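Local structure of putative CRISPR-associated endoribonuclease-like protein Cas6 (Pyrococcus furiosus, 3UFC) at residues 48-52 with 169-173. The protein probably binds CRISPR RNA as a Cas6-family protein of the CRISPR adaptive immune system against viruses and other mobile genetic elements. Residues are numbered along the deposited sequence; the frame is centred on the assembly and turned at random.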
ATOM      1  N   PRO A  48       5.126 -12.208  -0.983  1.00 29.34           N
ATOM      2  CA  PRO A  48       4.000 -11.888  -0.101  1.00 29.09           C
ATOM      3  C   PRO A  48       4.429 -11.274   1.236  1.00 28.99           C
ATOM      4  O   PRO A  48       3.584 -10.857   2.022  1.00 29.97           O
ATOM      5  CB  PRO A  48       3.303 -13.241   0.072  1.00 31.07           C
ATOM      6  CG  PRO A  48       4.452 -14.211   0.001  1.00 30.59           C
ATOM      7  CD  PRO A  48       5.248 -13.665  -1.174  1.00 28.76           C
ATOM      8  N   HIS A  49       5.733 -11.215   1.504  1.00 27.61           N
ATOM      9  CA  HIS A  49       6.196 -10.626   2.761  1.00 28.54           C
ATOM     10  C   HIS A  49       6.193  -9.095   2.720  1.00 27.18           C
ATOM     11  O   HIS A  49       6.465  -8.435   3.723  1.00 25.63           O
ATOM     12  CB  HIS A  49       7.588 -11.135   3.121  1.00 32.05           C
ATOM     13  CG  HIS A  49       7.642 -12.611   3.355  1.00 37.18           C
ATOM     14  ND1 HIS A  49       8.026 -13.506   2.380  1.00 40.82           N
ATOM     15  CD2 HIS A  49       7.338 -13.352   4.446  1.00 39.62           C
ATOM     16  CE1 HIS A  49       7.956 -14.735   2.860  1.00 40.31           C
ATOM     17  NE2 HIS A  49       7.540 -14.670   4.111  1.00 40.54           N
ATOM     18  N   GLY A  50       5.884  -8.545   1.552  1.00 25.11           N
ATOM     19  CA  GLY A  50       5.804  -7.105   1.402  1.00 25.63           C
ATOM     20  C   GLY A  50       7.092  -6.326   1.548  1.00 25.44           C
ATOM     21  O   GLY A  50       7.317  -5.692   2.577  1.00 24.70           O
ATOM     22  N   TYR A  51       7.929  -6.366   0.514  1.00 24.87           N
ATOM     23  CA  TYR A  51       9.192  -5.637   0.521  1.00 24.97           C
ATOM     24  C   TYR A  51       8.957  -4.184   0.134  1.00 24.19           C
ATOM     25  O   TYR A  51       9.890  -3.383   0.101  1.00 25.11           O
ATOM     26  CB  TYR A  51      10.188  -6.257  -0.464  1.00 24.08           C
ATOM     27  CG  TYR A  51      10.855  -7.517   0.037  1.00 26.36           C
ATOM     28  CD1 TYR A  51      10.165  -8.730   0.095  1.00 27.84           C
ATOM     29  CD2 TYR A  51      12.183  -7.494   0.451  1.00 27.25           C
ATOM     30  CE1 TYR A  51      10.794  -9.894   0.555  1.00 29.35           C
ATOM     31  CE2 TYR A  51      12.816  -8.643   0.911  1.00 29.97           C
ATOM     32  CZ  TYR A  51      12.120  -9.836   0.960  1.00 28.62           C
ATOM     33  OH  TYR A  51      12.763 -10.961   1.412  1.00 31.76           O
ATOM     34  N   TRP A  52       7.704  -3.851  -0.161  1.00 22.85           N
ATOM     35  CA  TRP A  52       7.345  -2.490  -0.543  1.00 21.27           C
ATOM     36  C   TRP A  52       5.837  -2.339  -0.463  1.00 22.92           C
ATOM     37  O   TRP A  52       5.122  -3.305  -0.176  1.00 24.32           O
ATOM     38  CB  TRP A  52       7.809  -2.195  -1.978  1.00 19.39           C
ATOM     39  CG  TRP A  52       7.125  -3.047  -3.025  1.00 21.15           C
ATOM     40  CD1 TRP A  52       7.132  -4.413  -3.104  1.00 22.66           C
ATOM     41  CD2 TRP A  52       6.342  -2.586  -4.137  1.00 20.84           C
ATOM     42  NE1 TRP A  52       6.403  -4.830  -4.197  1.00 22.33           N
ATOM     43  CE2 TRP A  52       5.908  -3.730  -4.848  1.00 22.37           C
ATOM     44  CE3 TRP A  52       5.964  -1.316  -4.602  1.00 20.78           C
ATOM     45  CZ2 TRP A  52       5.116  -3.643  -6.001  1.00 20.84           C
ATOM     46  CZ3 TRP A  52       5.174  -1.230  -5.750  1.00 20.63           C
ATOM     47  CH2 TRP A  52       4.760  -2.391  -6.435  1.00 20.47           C
ATOM     48  N   ARG A 169       7.002 -10.210   8.812  1.00 23.20           N
ATOM     49  CA  ARG A 169       7.474  -9.467   7.646  1.00 23.97           C
ATOM     50  C   ARG A 169       8.838  -8.831   7.933  1.00 23.54           C
ATOM     51  O   ARG A 169       9.741  -8.872   7.096  1.00 24.31           O
ATOM     52  CB  ARG A 169       6.455  -8.390   7.258  1.00 21.81           C
ATOM     53  CG  ARG A 169       5.115  -8.940   6.758  1.00 20.87           C
ATOM     54  CD  ARG A 169       4.203  -7.805   6.322  1.00 22.65           C
ATOM     55  NE  ARG A 169       4.907  -6.895   5.415  1.00 20.93           N
ATOM     56  CZ  ARG A 169       4.690  -5.586   5.358  1.00 21.26           C
ATOM     57  NH1 ARG A 169       3.777  -5.025   6.151  1.00 17.94           N
ATOM     58  NH2 ARG A 169       5.409  -4.832   4.539  1.00 18.21           N
ATOM     59  N   TYR A 170       8.986  -8.258   9.124  1.00 23.35           N
ATOM     60  CA  TYR A 170      10.242  -7.621   9.521  1.00 24.14           C
ATOM     61  C   TYR A 170      11.403  -8.627   9.491  1.00 26.70           C
ATOM     62  O   TYR A 170      12.500  -8.316   9.020  1.00 23.94           O
ATOM     63  CB  TYR A 170      10.107  -7.035  10.933  1.00 24.89           C
ATOM     64  CG  TYR A 170      11.227  -6.091  11.333  1.00 25.56           C
ATOM     65  CD1 TYR A 170      11.014  -4.714  11.385  1.00 25.93           C
ATOM     66  CD2 TYR A 170      12.494  -6.575  11.663  1.00 24.64           C
ATOM     67  CE1 TYR A 170      12.037  -3.833  11.759  1.00 26.05           C
ATOM     68  CE2 TYR A 170      13.527  -5.705  12.036  1.00 26.93           C
ATOM     69  CZ  TYR A 170      13.288  -4.337  12.080  1.00 27.28           C
ATOM     70  OH  TYR A 170      14.296  -3.469  12.441  1.00 29.74           O
ATOM     71  N   HIS A 171      11.163  -9.833   9.995  1.00 26.58           N
ATOM     72  CA  HIS A 171      12.201 -10.854  10.003  1.00 27.62           C
ATOM     73  C   HIS A 171      12.630 -11.221   8.588  1.00 29.13           C
ATOM     74  O   HIS A 171      13.824 -11.296   8.283  1.00 27.98           O
ATOM     75  CB  HIS A 171      11.717 -12.113  10.732  1.00 29.66           C
ATOM     76  CG  HIS A 171      12.667 -13.263  10.627  1.00 27.96           C
ATOM     77  ND1 HIS A 171      12.720 -14.082   9.521  1.00 29.73           N
ATOM     78  CD2 HIS A 171      13.658 -13.678  11.451  1.00 28.20           C
ATOM     79  CE1 HIS A 171      13.705 -14.951   9.666  1.00 30.61           C
ATOM     80  NE2 HIS A 171      14.290 -14.727  10.827  1.00 27.90           N
ATOM     81  N   GLU A 172      11.649 -11.456   7.727  1.00 28.29           N
ATOM     82  CA  GLU A 172      11.919 -11.817   6.347  1.00 30.24           C
ATOM     83  C   GLU A 172      12.593 -10.688   5.561  1.00 30.85           C
ATOM     84  O   GLU A 172      13.593 -10.911   4.881  1.00 29.91           O
ATOM     85  CB  GLU A 172      10.616 -12.211   5.652  1.00 32.33           C
ATOM     86  CG  GLU A 172      10.760 -12.462   4.163  1.00 39.43           C
ATOM     87  CD  GLU A 172      11.774 -13.545   3.849  1.00 44.12           C
ATOM     88  OE1 GLU A 172      11.732 -14.614   4.499  1.00 45.21           O
ATOM     89  OE2 GLU A 172      12.608 -13.326   2.944  1.00 48.47           O
ATOM     90  N   VAL A 173      12.050  -9.479   5.658  1.00 28.19           N
ATOM     91  CA  VAL A 173      12.602  -8.346   4.922  1.00 28.39           C
ATOM     92  C   VAL A 173      13.900  -7.775   5.493  1.00 29.84           C
ATOM     93  O   VAL A 173      14.854  -7.552   4.749  1.00 30.87           O
ATOM     94  CB  VAL A 173      11.547  -7.217   4.786  1.00 27.29           C
ATOM     95  CG1 VAL A 173      12.151  -6.002   4.099  1.00 27.40           C
ATOM     96  CG2 VAL A 173      10.352  -7.730   3.981  1.00 23.40           C
TER
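The guanidinium of R169 takes hold of two successive backbone carbonyls, its NE bonding to H49 O at 2.8 Å and its NH2 to G50 O at 2.9 Å. Both oxygens lie at the guanidinium's edge, in its plane, and the two N-H bonds run nearly straight, although NE sits well above the carbonyl plane of H49. A bend at chi3 (50°) turns the head onto the loop. Beyond it, N224 O and G225 O accept further hydrogen bonds from NH2 and NH1, so the head is fixed in rotation and ties three pieces of chain together.

E172 lays its CG over one face of the H49 imidazole, 3.4 Å from the centroid, while ND1 of that ring is hydrogen-bonded to S47 OG. Past the bend at chi2, E172 OE2 reaches the edge of the Y51 ring and accepts a weak hydrogen bond from Y51 OH at 2.8 Å. V173 CG2 stands squarely above the centre of the Y51 ring, 3.8 Å away, a CH-pi contact.

Loop 48-52, which leads into edge strand 53-59, is thereby docked on helix 158-174, joining the N- and C-terminal ferredoxin-like halves of a Cas6 fold.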